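Local coordinates for protein cellobiose 2-epimerase (Ruminococcus albus, PDB 3VW5) that catalyses the reversible epimerization of cellobiose to 4-O-beta-D-glucopyranosyl-D-mannose, acting on an unmodified sugar within an (alpha/alpha)6 barrel, at residues Ala43-Val47 with Ile48-Arg52; Val163-Glu166 with Ala167-Glu170; Met251-Ala254 with Cys255-Gly259; Glu261-Lys264 with Lys265-Glu269. The protein carries 2 engineered substitutions. One frame throughout, in Å; residues are numbered along the deposited sequence.

Interaction 1 of 4, residues Ala43-Val47 with Ile48-Arg52; sequences ADKGV and ILHSR
Gly46 and His50 are joined through the backbone by the first turn of helix 47-64, His50 N bonding to Gly46 O at 3.2 Å, and Ser51 N follows with a bond to Val47 O. Gly46 is the N-cap, the point where strand 45-46 gives way to the helix. Its carbonyl oxygen is gripped twice by one residue, because the imidazole of His50 folds back so that ND1 also donates to Gly46 O, at 3.1 Å and nearly straight (166°). The two donors arrive from opposite faces of the carbonyl plane, while the oxygen itself lies close to the plane of the imidazole, at its edge. A first torsion of -79°, which sets CG of His50 beside its own backbone N, turns the ring back toward the N-terminal end of the helix. There it also meets the aliphatic root of Lys45, whose CB stands 3.4 Å from His50 CE1. Beyond that point the lysine runs out extended, and its NZ forms a salt bridge with Asp23 and a hydrogen bond to Gly27 O. The other ring nitrogen, NE2, is bonded to Phe29 N, and Phe79 stacks on the ring, which together should limit its rotation. A leucine in place of His50 would probably leave Gly46 O with the helical N-H alone and Phe29 N without its ring acceptor. Such a strand-to-helix junction, with a side chain from the first turn reinforcing the N-cap carbonyl, leads here from the outermost strand of a small antiparallel sheet into a helix of the (alpha/alpha)6 barrel.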
ATOM      1  N   ALA A  43      16.587 -16.308  -0.574  1.00 49.99           N
ATOM      2  CA  ALA A  43      16.166 -15.413   0.511  1.00 49.19           C
ATOM      3  C   ALA A  43      14.757 -15.751   1.003  1.00 47.45           C
ATOM      4  O   ALA A  43      13.971 -16.366   0.287  1.00 45.74           O
ATOM      5  CB  ALA A  43      16.252 -13.944   0.074  1.00 43.34           C
ATOM      6  N   ASP A  44      14.445 -15.345   2.226  1.00 44.40           N
ATOM      7  CA  ASP A  44      13.101 -15.509   2.760  1.00 43.02           C
ATOM      8  C   ASP A  44      12.095 -14.694   1.955  1.00 44.88           C
ATOM      9  O   ASP A  44      12.406 -13.592   1.486  1.00 42.06           O
ATOM     10  CB  ASP A  44      13.044 -15.065   4.220  1.00 47.73           C
ATOM     11  CG  ASP A  44      13.813 -15.986   5.150  1.00 52.52           C
ATOM     12  OD1 ASP A  44      14.017 -17.179   4.806  1.00 54.21           O
ATOM     13  OD2 ASP A  44      14.200 -15.505   6.242  1.00 51.12           O
ATOM     14  N   LYS A  45      10.890 -15.239   1.810  1.00 40.82           N
ATOM     15  CA  LYS A  45       9.835 -14.610   1.029  1.00 42.61           C
ATOM     16  C   LYS A  45       8.740 -14.067   1.947  1.00 44.51           C
ATOM     17  O   LYS A  45       8.022 -14.834   2.585  1.00 45.50           O
ATOM     18  CB  LYS A  45       9.244 -15.625   0.044  1.00 43.63           C
ATOM     19  CG  LYS A  45      10.286 -16.330  -0.815  1.00 44.67           C
ATOM     20  CD  LYS A  45       9.671 -17.398  -1.710  1.00 43.13           C
ATOM     21  CE  LYS A  45      10.673 -17.889  -2.748  1.00 44.38           C
ATOM     22  NZ  LYS A  45      10.181 -19.074  -3.513  1.00 46.20           N
ATOM     23  N   GLY A  46       8.621 -12.744   2.016  1.00 44.24           N
ATOM     24  CA  GLY A  46       7.656 -12.098   2.893  1.00 38.97           C
ATOM     25  C   GLY A  46       6.257 -12.196   2.327  1.00 44.67           C
ATOM     26  O   GLY A  46       6.059 -12.117   1.104  1.00 46.60           O
ATOM     27  N   VAL A  47       5.267 -12.368   3.199  1.00 42.00           N
ATOM     28  CA  VAL A  47       3.914 -12.568   2.699  1.00 39.29           C
ATOM     29  C   VAL A  47       3.248 -11.260   2.261  1.00 37.14           C
ATOM     30  O   VAL A  47       2.460 -11.252   1.309  1.00 39.32           O
ATOM     31  CB  VAL A  47       3.038 -13.447   3.638  1.00 41.34           C
ATOM     32  CG1 VAL A  47       3.912 -14.148   4.689  1.00 37.59           C
ATOM     33  CG2 VAL A  47       1.910 -12.658   4.251  1.00 37.62           C
ATOM     34  N   ILE A  48       3.579 -10.152   2.917  1.00 35.82           N
ATOM     35  CA  ILE A  48       3.135  -8.848   2.417  1.00 37.44           C
ATOM     36  C   ILE A  48       3.634  -8.589   0.984  1.00 36.77           C
ATOM     37  O   ILE A  48       2.932  -7.999   0.165  1.00 40.40           O
ATOM     38  CB  ILE A  48       3.536  -7.693   3.360  1.00 36.71           C
ATOM     39  CG1 ILE A  48       2.287  -7.077   3.988  1.00 45.48           C
ATOM     40  CG2 ILE A  48       4.259  -6.607   2.607  1.00 38.73           C
ATOM     41  CD1 ILE A  48       2.577  -6.352   5.281  1.00 50.48           C
ATOM     42  N   LEU A  49       4.841  -9.052   0.694  1.00 30.08           N
ATOM     43  CA  LEU A  49       5.419  -8.931  -0.626  1.00 33.81           C
ATOM     44  C   LEU A  49       4.594  -9.725  -1.636  1.00 40.51           C
ATOM     45  O   LEU A  49       4.278  -9.228  -2.714  1.00 39.42           O
ATOM     46  CB  LEU A  49       6.881  -9.412  -0.611  1.00 35.03           C
ATOM     47  CG  LEU A  49       7.603  -9.648  -1.941  1.00 34.58           C
ATOM     48  CD1 LEU A  49       7.585  -8.409  -2.800  1.00 34.10           C
ATOM     49  CD2 LEU A  49       9.025 -10.138  -1.728  1.00 35.91           C
ATOM     50  N   HIS A  50       4.248 -10.963  -1.284  1.00 40.78           N
ATOM     51  CA  HIS A  50       3.455 -11.795  -2.169  1.00 35.62           C
ATOM     52  C   HIS A  50       2.031 -11.299  -2.338  1.00 38.13           C
ATOM     53  O   HIS A  50       1.470 -11.372  -3.432  1.00 42.66           O
ATOM     54  CB  HIS A  50       3.499 -13.251  -1.737  1.00 35.12           C
ATOM     55  CG  HIS A  50       4.760 -13.938  -2.146  1.00 46.37           C
ATOM     56  ND1 HIS A  50       5.966 -13.705  -1.520  1.00 43.34           N
ATOM     57  CD2 HIS A  50       5.019 -14.805  -3.154  1.00 46.33           C
ATOM     58  CE1 HIS A  50       6.907 -14.421  -2.108  1.00 41.05           C
ATOM     59  NE2 HIS A  50       6.359 -15.097  -3.103  1.00 38.39           N
ATOM     60  N   SER A  51       1.439 -10.770  -1.283  1.00 32.60           N
ATOM     61  CA  SER A  51       0.112 -10.223  -1.449  1.00 31.17           C
ATOM     62  C   SER A  51       0.147  -9.033  -2.387  1.00 32.27           C
ATOM     63  O   SER A  51      -0.749  -8.858  -3.203  1.00 30.61           O
ATOM     64  CB  SER A  51      -0.492  -9.860  -0.102  1.00 32.62           C
ATOM     65  OG  SER A  51      -0.640 -11.028   0.671  1.00 31.48           O
ATOM     66  N   ARG A  52       1.194  -8.221  -2.283  1.00 37.23           N
ATOM     67  CA  ARG A  52       1.312  -7.037  -3.134  1.00 37.05           C
ATOM     68  C   ARG A  52       1.555  -7.396  -4.604  1.00 33.53           C
ATOM     69  O   ARG A  52       1.012  -6.754  -5.520  1.00 28.84           O
ATOM     70  CB  ARG A  52       2.368  -6.090  -2.591  1.00 33.14           C
ATOM     71  CG  ARG A  52       1.929  -5.428  -1.314  1.00 39.61           C
ATOM     72  CD  ARG A  52       3.068  -4.770  -0.562  1.00 39.36           C
ATOM     73  NE  ARG A  52       2.576  -3.798   0.406  1.00 44.43           N
ATOM     74  CZ  ARG A  52       3.341  -2.923   1.056  1.00 49.50           C
ATOM     75  NH1 ARG A  52       4.655  -2.883   0.850  1.00 50.82           N
ATOM     76  NH2 ARG A  52       2.787  -2.078   1.911  1.00 44.62           N
TER

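Interaction 2 of 4, residues Val163-Glu166 with Ala167-Glu170; sequences VDNE and ALSE
Asn165 turns the oxygen of its carboxamide against the root of Leu168, with OD1 3.5 Å from Leu168 CB and a little farther from CG. The two side chains run obliquely to one another, three residues apart round a bend of the loop. Asn165 is the centre of an inverse gamma turn, and its first torsion of -162° sets CG anti to the backbone N, beside the carbonyl carbon, which brings the amide round to the leucine. What meets Leu168 is therefore the oxygen of a polar group against an aliphatic chain, a van der Waals contact. The polar partners of that amide lie elsewhere: OD1 takes a hydrogen bond from His108 NE2, while ND2 serves both Glu154 OE2 and Asp176 O. Three bonds at the two ends of the group should fix which end is oxygen and which nitrogen, and hold its rotation. On the backbone side the turn brings Asn165 O to 3.6 Å from Ser169 CB. Ala167, at the outside of the bend, has a positive phi of 95°, which helps reverse the chain. The whole segment belongs to the long loop between strands 151-156 and 177-178. Asn165 and Leu168 both touch Thr178 in strand 177-178, Leu168 also reaches Trp369, and Glu166 and Ser169 lie against Lys174; the loop is thus anchored on the strand before it through Glu154 and on the strand after it through Thr178.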
ATOM      1  N   VAL A 163       1.939  -8.995  21.307  1.00 43.63           N
ATOM      2  CA  VAL A 163       3.369  -8.637  21.359  1.00 53.91           C
ATOM      3  C   VAL A 163       3.634  -7.179  20.949  1.00 54.76           C
ATOM      4  O   VAL A 163       2.717  -6.458  20.549  1.00 56.55           O
ATOM      5  CB  VAL A 163       4.256  -9.524  20.443  1.00 56.04           C
ATOM      6  CG1 VAL A 163       5.675  -9.591  21.024  1.00 75.27           C
ATOM      7  CG2 VAL A 163       3.676 -10.911  20.278  1.00 48.57           C
ATOM      8  N   ASP A 164       4.898  -6.761  21.016  1.00 58.95           N
ATOM      9  CA  ASP A 164       5.295  -5.400  20.613  1.00 61.52           C
ATOM     10  C   ASP A 164       5.097  -5.146  19.119  1.00 64.08           C
ATOM     11  O   ASP A 164       5.471  -5.967  18.279  1.00 66.17           O
ATOM     12  CB  ASP A 164       6.757  -5.115  20.977  1.00 64.87           C
ATOM     13  CG  ASP A 164       6.997  -5.093  22.484  1.00 69.53           C
ATOM     14  OD1 ASP A 164       6.186  -4.486  23.224  1.00 66.07           O
ATOM     15  OD2 ASP A 164       8.004  -5.690  22.923  1.00 71.94           O
ATOM     16  N   ASN A 165       4.528  -3.995  18.796  1.00 59.85           N
ATOM     17  CA  ASN A 165       4.310  -3.610  17.414  1.00 56.04           C
ATOM     18  C   ASN A 165       5.588  -3.051  16.745  1.00 66.41           C
ATOM     19  O   ASN A 165       5.616  -1.908  16.271  1.00 69.89           O
ATOM     20  CB  ASN A 165       3.158  -2.602  17.356  1.00 56.22           C
ATOM     21  CG  ASN A 165       2.554  -2.460  15.965  1.00 58.22           C
ATOM     22  OD1 ASN A 165       3.177  -2.808  14.955  1.00 56.73           O
ATOM     23  ND2 ASN A 165       1.330  -1.933  15.910  1.00 52.62           N
ATOM     24  N   GLU A 166       6.653  -3.851  16.749  1.00 72.10           N
ATOM     25  CA  GLU A 166       7.814  -3.623  15.893  1.00 68.28           C
ATOM     26  C   GLU A 166       7.331  -3.853  14.477  1.00 67.21           C
ATOM     27  O   GLU A 166       6.301  -4.500  14.281  1.00 75.65           O
ATOM     28  CB  GLU A 166       8.899  -4.658  16.210  1.00 73.72           C
ATOM     29  CG  GLU A 166      10.032  -4.168  17.107  1.00 80.50           C
ATOM     30  CD  GLU A 166      10.715  -5.300  17.883  1.00 92.95           C
ATOM     31  OE1 GLU A 166      11.038  -6.358  17.270  1.00 85.92           O
ATOM     32  OE2 GLU A 166      10.924  -5.127  19.115  1.00 86.61           O
ATOM     33  N   ALA A 167       8.049  -3.342  13.487  1.00 63.44           N
ATOM     34  CA  ALA A 167       7.690  -3.609  12.083  1.00 73.41           C
ATOM     35  C   ALA A 167       6.826  -2.514  11.471  1.00 69.96           C
ATOM     36  O   ALA A 167       6.922  -2.236  10.270  1.00 65.96           O
ATOM     37  CB  ALA A 167       6.996  -4.971  11.920  1.00 62.03           C
ATOM     38  N   LEU A 168       5.963  -1.915  12.287  1.00 65.38           N
ATOM     39  CA  LEU A 168       5.292  -0.677  11.902  1.00 61.91           C
ATOM     40  C   LEU A 168       5.883   0.536  12.644  1.00 59.98           C
ATOM     41  O   LEU A 168       5.653   1.683  12.244  1.00 54.38           O
ATOM     42  CB  LEU A 168       3.772  -0.768  12.119  1.00 56.90           C
ATOM     43  CG  LEU A 168       2.956  -1.623  11.133  1.00 57.64           C
ATOM     44  CD1 LEU A 168       1.490  -1.136  11.081  1.00 49.40           C
ATOM     45  CD2 LEU A 168       3.576  -1.662   9.730  1.00 50.32           C
ATOM     46  N   SER A 169       6.651   0.278  13.703  1.00 63.48           N
ATOM     47  CA  SER A 169       7.288   1.354  14.451  1.00 71.23           C
ATOM     48  C   SER A 169       8.371   2.033  13.613  1.00 74.62           C
ATOM     49  O   SER A 169       8.926   1.422  12.693  1.00 70.56           O
ATOM     50  CB  SER A 169       7.867   0.847  15.776  1.00 79.00           C
ATOM     51  OG  SER A 169       9.295   0.855  15.758  1.00 84.19           O
ATOM     52  N   GLU A 170       8.671   3.291  13.944  1.00 76.20           N
ATOM     53  CA  GLU A 170       9.572   4.112  13.135  1.00 74.60           C
ATOM     54  C   GLU A 170      10.873   4.421  13.850  1.00 82.90           C
ATOM     55  O   GLU A 170      11.958   4.128  13.322  1.00 84.09           O
ATOM     56  CB  GLU A 170       8.895   5.416  12.718  1.00 75.00           C
ATOM     57  CG  GLU A 170       8.674   5.536  11.219  1.00 79.54           C
ATOM     58  CD  GLU A 170       9.483   6.665  10.603  1.00 85.53           C
ATOM     59  OE1 GLU A 170       9.800   7.652  11.332  1.00 85.12           O
ATOM     60  OE2 GLU A 170       9.825   6.558   9.394  1.00 81.00           O
TER

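Interaction 3 of 4, residues Met251-Ala254 with Cys255-Gly259; sequences MDRA and CDVLG
Arg253 and Val257 lean across one another one turn apart on helix 241-258, CD of the arginine lying 4.0 Å from CG2 of the valine. With CG opposite the backbone N (chi1 171°) and bends at its next two torsions, the arginine passes only its aliphatic middle near the valine. Its guanidinium carries on to a salt bridge with Glu381. In the backbone Val257 N bonds Arg253 O at 3.0 Å, and CG2 of the valine, placed next to its own backbone N, lies beside the same oxygen. On a neighbouring edge of the helix Asp256 N bonds Asp252 O at 2.9 Å, while the carboxylate of Asp256 has a long, weak ion pair with Lys264 of the following helix. Asp252 itself turns elsewhere, its OD2 hydrogen-bonded to Asn315. On another side Cys255 directs SG back to 3.4 Å from Met251 O, and both residues lean on helix 261-281, where Cys255 touches Phe267 and Met251 touches Met270. Ala254 and Val257 rest against helix 179-196, and Leu258 against helix 199-216. Gly259 then leaves the helix with a positive phi. The chemistry thus joins two kinds of attachment to a turn held by regular backbone bonds: apolar side chains pack on helices 179-196, 199-216 and 261-281, while Asp252 and Arg253 reach polar partners on helices 303-318 and 373-385, which probably ties this turn to both.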
ATOM      1  N   MET A 251      -9.327   7.161   0.844  1.00 42.51           N
ATOM      2  CA  MET A 251     -10.565   7.387   1.567  1.00 39.21           C
ATOM      3  C   MET A 251     -11.722   7.806   0.644  1.00 44.11           C
ATOM      4  O   MET A 251     -12.869   7.395   0.859  1.00 40.25           O
ATOM      5  CB  MET A 251     -10.341   8.387   2.695  1.00 35.32           C
ATOM      6  CG  MET A 251      -9.687   7.759   3.897  1.00 34.67           C
ATOM      7  SD  MET A 251      -9.545   8.838   5.344  1.00 41.07           S
ATOM      8  CE  MET A 251      -8.567  10.198   4.732  1.00 39.87           C
ATOM      9  N   ASP A 252     -11.413   8.611  -0.375  1.00 41.36           N
ATOM     10  CA  ASP A 252     -12.392   8.978  -1.396  1.00 41.01           C
ATOM     11  C   ASP A 252     -12.829   7.723  -2.117  1.00 42.69           C
ATOM     12  O   ASP A 252     -14.013   7.521  -2.369  1.00 44.17           O
ATOM     13  CB  ASP A 252     -11.810   9.964  -2.415  1.00 38.71           C
ATOM     14  CG  ASP A 252     -11.699  11.378  -1.870  1.00 44.90           C
ATOM     15  OD1 ASP A 252     -12.361  11.685  -0.857  1.00 45.40           O
ATOM     16  OD2 ASP A 252     -10.947  12.186  -2.459  1.00 44.52           O
ATOM     17  N   ARG A 253     -11.854   6.877  -2.441  1.00 40.29           N
ATOM     18  CA  ARG A 253     -12.129   5.601  -3.087  1.00 42.51           C
ATOM     19  C   ARG A 253     -13.135   4.816  -2.260  1.00 42.14           C
ATOM     20  O   ARG A 253     -14.137   4.350  -2.786  1.00 43.11           O
ATOM     21  CB  ARG A 253     -10.836   4.799  -3.278  1.00 42.33           C
ATOM     22  CG  ARG A 253     -10.997   3.344  -3.757  1.00 43.13           C
ATOM     23  CD  ARG A 253     -11.649   3.236  -5.130  1.00 39.73           C
ATOM     24  NE  ARG A 253     -11.356   4.378  -5.992  1.00 45.95           N
ATOM     25  CZ  ARG A 253     -10.344   4.426  -6.862  1.00 54.85           C
ATOM     26  NH1 ARG A 253      -9.508   3.390  -6.983  1.00 38.87           N
ATOM     27  NH2 ARG A 253     -10.163   5.519  -7.614  1.00 45.12           N
ATOM     28  N   ALA A 254     -12.873   4.688  -0.961  1.00 41.46           N
ATOM     29  CA  ALA A 254     -13.784   3.982  -0.051  1.00 46.40           C
ATOM     30  C   ALA A 254     -15.213   4.559  -0.089  1.00 45.19           C
ATOM     31  O   ALA A 254     -16.195   3.816  -0.166  1.00 43.04           O
ATOM     32  CB  ALA A 254     -13.228   3.971   1.392  1.00 41.22           C
ATOM     33  N   CYS A 255     -15.317   5.883  -0.037  1.00 44.88           N
ATOM     34  CA  CYS A 255     -16.609   6.552  -0.029  1.00 41.53           C
ATOM     35  C   CYS A 255     -17.355   6.390  -1.347  1.00 47.30           C
ATOM     36  O   CYS A 255     -18.590   6.348  -1.364  1.00 50.15           O
ATOM     37  CB  CYS A 255     -16.448   8.033   0.302  1.00 36.91           C
ATOM     38  SG  CYS A 255     -15.945   8.322   1.994  1.00 47.92           S
ATOM     39  N   ASP A 256     -16.612   6.324  -2.449  1.00 49.25           N
ATOM     40  CA  ASP A 256     -17.218   6.145  -3.774  1.00 48.07           C
ATOM     41  C   ASP A 256     -17.749   4.727  -3.935  1.00 47.51           C
ATOM     42  O   ASP A 256     -18.811   4.523  -4.522  1.00 47.23           O
ATOM     43  CB  ASP A 256     -16.209   6.449  -4.891  1.00 43.54           C
ATOM     44  CG  ASP A 256     -15.922   7.934  -5.028  1.00 55.83           C
ATOM     45  OD1 ASP A 256     -16.728   8.728  -4.494  1.00 60.55           O
ATOM     46  OD2 ASP A 256     -14.904   8.312  -5.661  1.00 58.08           O
ATOM     47  N   VAL A 257     -17.000   3.759  -3.412  1.00 40.34           N
ATOM     48  CA  VAL A 257     -17.390   2.363  -3.490  1.00 46.18           C
ATOM     49  C   VAL A 257     -18.598   2.071  -2.593  1.00 48.77           C
ATOM     50  O   VAL A 257     -19.430   1.228  -2.918  1.00 54.68           O
ATOM     51  CB  VAL A 257     -16.195   1.426  -3.169  1.00 44.84           C
ATOM     52  CG1 VAL A 257     -16.646  -0.011  -3.064  1.00 41.74           C
ATOM     53  CG2 VAL A 257     -15.117   1.565  -4.238  1.00 39.52           C
ATOM     54  N   LEU A 258     -18.708   2.784  -1.477  1.00 49.71           N
ATOM     55  CA  LEU A 258     -19.883   2.665  -0.617  1.00 51.35           C
ATOM     56  C   LEU A 258     -21.075   3.357  -1.264  1.00 54.61           C
ATOM     57  O   LEU A 258     -22.206   2.878  -1.197  1.00 55.90           O
ATOM     58  CB  LEU A 258     -19.609   3.243   0.773  1.00 48.22           C
ATOM     59  CG  LEU A 258     -18.710   2.328   1.605  1.00 46.46           C
ATOM     60  CD1 LEU A 258     -18.383   2.915   2.963  1.00 47.43           C
ATOM     61  CD2 LEU A 258     -19.394   0.983   1.745  1.00 48.64           C
ATOM     62  N   GLY A 259     -20.802   4.485  -1.909  1.00 56.27           N
ATOM     63  CA  GLY A 259     -21.824   5.225  -2.617  1.00 52.69           C
ATOM     64  C   GLY A 259     -22.747   6.017  -1.716  1.00 54.23           C
ATOM     65  O   GLY A 259     -23.839   6.378  -2.126  1.00 59.75           O
TER

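Interaction 4 of 4, residues Glu261-Lys264 with Lys265-Glu269; sequences EDLK and KQFAE
One turn apart on helix 261-281 and with like first torsions (-78° and -86°), the side chains of Leu263 and Phe267 lie side by side and point the same way, and CD2 of the leucine comes within 3.8 Å of CE2 of the phenylalanine. The same methyl is crossed by the amide of Gln266, whose NE2 stands 3.7 Å from Leu263 CD2. In the backbone, Phe267 N bonds Leu263 O almost straight along the carbonyl, and that oxygen sits at the edge of the aromatic ring, near its plane. Around the helix Lys264, bent at its third torsion (53°), brings NZ to Glu261 OE1 at 3.2 Å on the syn side of the carboxylate, forming a salt bridge; NZ also has a long, weak ion pair with Asp256. Trimming Phe267 to an alanine would probably strip Leu263 CD2 of its aromatic neighbour and open a gap against Met251, Cys255 and Leu209. The result is an amphipathic turn: an apolar ridge turned to helices 241-258 and 199-216, and a charged side where Glu261 is exposed and Lys264 skirts the edge of helix 241-258, the two probably offsetting each other's charge.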
ATOM      1  N   GLU A 261     -23.517   9.437  -0.365  1.00 65.24           N
ATOM      2  CA  GLU A 261     -23.229  10.791  -0.822  1.00 64.11           C
ATOM      3  C   GLU A 261     -22.842  11.726   0.313  1.00 61.34           C
ATOM      4  O   GLU A 261     -22.074  12.668   0.115  1.00 61.41           O
ATOM      5  CB  GLU A 261     -24.426  11.356  -1.583  1.00 65.62           C
ATOM      6  CG  GLU A 261     -24.772  10.550  -2.826  1.00 69.10           C
ATOM      7  CD  GLU A 261     -23.671  10.582  -3.888  1.00 72.57           C
ATOM      8  OE1 GLU A 261     -23.372   9.507  -4.474  1.00 70.80           O
ATOM      9  OE2 GLU A 261     -23.111  11.679  -4.141  1.00 70.21           O
ATOM     10  N   ASP A 262     -23.372  11.469   1.502  1.00 61.10           N
ATOM     11  CA  ASP A 262     -23.009  12.264   2.674  1.00 62.96           C
ATOM     12  C   ASP A 262     -21.563  12.020   3.131  1.00 59.82           C
ATOM     13  O   ASP A 262     -20.832  12.970   3.428  1.00 57.05           O
ATOM     14  CB  ASP A 262     -24.008  12.041   3.810  1.00 67.02           C
ATOM     15  CG  ASP A 262     -25.335  12.754   3.561  1.00 77.07           C
ATOM     16  OD1 ASP A 262     -25.330  13.816   2.888  1.00 69.84           O
ATOM     17  OD2 ASP A 262     -26.379  12.252   4.035  1.00 76.55           O
ATOM     18  N   LEU A 263     -21.147  10.756   3.178  1.00 55.74           N
ATOM     19  CA  LEU A 263     -19.739  10.444   3.396  1.00 54.29           C
ATOM     20  C   LEU A 263     -18.863  11.075   2.314  1.00 53.42           C
ATOM     21  O   LEU A 263     -17.917  11.811   2.619  1.00 53.17           O
ATOM     22  CB  LEU A 263     -19.497   8.932   3.446  1.00 53.82           C
ATOM     23  CG  LEU A 263     -19.864   8.228   4.757  1.00 55.46           C
ATOM     24  CD1 LEU A 263     -19.513   6.764   4.679  1.00 51.09           C
ATOM     25  CD2 LEU A 263     -19.188   8.883   5.956  1.00 46.18           C
ATOM     26  N   LYS A 264     -19.179  10.794   1.053  1.00 50.42           N
ATOM     27  CA  LYS A 264     -18.382  11.318  -0.051  1.00 50.89           C
ATOM     28  C   LYS A 264     -18.130  12.818   0.069  1.00 50.25           C
ATOM     29  O   LYS A 264     -16.996  13.269  -0.078  1.00 49.07           O
ATOM     30  CB  LYS A 264     -19.013  10.993  -1.405  1.00 47.53           C
ATOM     31  CG  LYS A 264     -18.871   9.538  -1.789  1.00 51.07           C
ATOM     32  CD  LYS A 264     -19.770   9.185  -2.953  1.00 54.29           C
ATOM     33  CE  LYS A 264     -19.543  10.129  -4.112  1.00 54.82           C
ATOM     34  NZ  LYS A 264     -20.273   9.660  -5.319  1.00 53.28           N
ATOM     35  N   LYS A 265     -19.179  13.586   0.343  1.00 51.23           N
ATOM     36  CA  LYS A 265     -19.040  15.038   0.404  1.00 57.53           C
ATOM     37  C   LYS A 265     -18.204  15.400   1.630  1.00 52.50           C
ATOM     38  O   LYS A 265     -17.345  16.287   1.586  1.00 51.19           O
ATOM     39  CB  LYS A 265     -20.421  15.719   0.455  1.00 53.85           C
ATOM     40  CG  LYS A 265     -20.403  17.218   0.145  1.00 69.84           C
ATOM     41  CD  LYS A 265     -21.215  18.034   1.162  1.00 73.37           C
ATOM     42  CE  LYS A 265     -20.410  19.242   1.701  1.00 85.93           C
ATOM     43  NZ  LYS A 265     -20.956  19.845   2.973  1.00 75.44           N
ATOM     44  N   GLN A 266     -18.463  14.683   2.720  1.00 50.78           N
ATOM     45  CA  GLN A 266     -17.781  14.912   3.979  1.00 49.79           C
ATOM     46  C   GLN A 266     -16.292  14.635   3.802  1.00 50.73           C
ATOM     47  O   GLN A 266     -15.443  15.472   4.108  1.00 46.32           O
ATOM     48  CB  GLN A 266     -18.368  13.990   5.054  1.00 48.60           C
ATOM     49  CG  GLN A 266     -18.171  14.479   6.478  1.00 48.05           C
ATOM     50  CD  GLN A 266     -18.528  13.430   7.518  1.00 56.75           C
ATOM     51  OE1 GLN A 266     -18.139  13.542   8.683  1.00 64.32           O
ATOM     52  NE2 GLN A 266     -19.270  12.408   7.106  1.00 58.99           N
ATOM     53  N   PHE A 267     -15.987  13.444   3.298  1.00 48.31           N
ATOM     54  CA  PHE A 267     -14.607  13.034   3.118  1.00 46.97           C
ATOM     55  C   PHE A 267     -13.869  13.799   2.018  1.00 50.31           C
ATOM     56  O   PHE A 267     -12.683  14.113   2.166  1.00 52.03           O
ATOM     57  CB  PHE A 267     -14.516  11.518   2.951  1.00 43.58           C
ATOM     58  CG  PHE A 267     -14.442  10.795   4.268  1.00 49.71           C
ATOM     59  CD1 PHE A 267     -13.213  10.449   4.817  1.00 45.35           C
ATOM     60  CD2 PHE A 267     -15.596  10.521   4.989  1.00 46.27           C
ATOM     61  CE1 PHE A 267     -13.142   9.809   6.037  1.00 43.10           C
ATOM     62  CE2 PHE A 267     -15.536   9.888   6.211  1.00 46.95           C
ATOM     63  CZ  PHE A 267     -14.311   9.528   6.737  1.00 47.00           C
ATOM     64  N   ALA A 268     -14.570  14.133   0.941  1.00 43.75           N
ATOM     65  CA  ALA A 268     -13.963  14.906  -0.135  1.00 44.80           C
ATOM     66  C   ALA A 268     -13.476  16.271   0.344  1.00 50.58           C
ATOM     67  O   ALA A 268     -12.476  16.803  -0.163  1.00 54.00           O
ATOM     68  CB  ALA A 268     -14.922  15.057  -1.300  1.00 45.08           C
ATOM     69  N   GLU A 269     -14.163  16.844   1.325  1.00 51.60           N
ATOM     70  CA  GLU A 269     -13.733  18.141   1.842  1.00 51.80           C
ATOM     71  C   GLU A 269     -12.555  17.999   2.787  1.00 47.45           C
ATOM     72  O   GLU A 269     -11.630  18.804   2.745  1.00 53.36           O
ATOM     73  CB  GLU A 269     -14.886  18.904   2.497  1.00 51.47           C
ATOM     74  CG  GLU A 269     -15.969  19.267   1.493  1.00 76.75           C
ATOM     75  CD  GLU A 269     -16.803  20.471   1.905  1.00 93.99           C
ATOM     76  OE1 GLU A 269     -16.499  21.068   2.973  1.00 88.09           O
ATOM     77  OE2 GLU A 269     -17.760  20.816   1.156  1.00 83.78           O
TER

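Read from the N terminus, the four contacts follow in series; none nests in or crosses another, and none closes a long loop. Interaction 1 spans the junction from strand 45-46 into helix 47-64, and interaction 2 a bend in the loop before strand 177-178, with centres about 18 Å apart and no touch. Interactions 3 and 4 are helical turns on the successive helices 241-258 and 261-281, their centres about 9 Å apart. They meet directly, Cys255 SG packing 3.6 Å from Phe267 CB, which ties the two helices as a hairpin. Interaction 1 lies across the chain's centre from both.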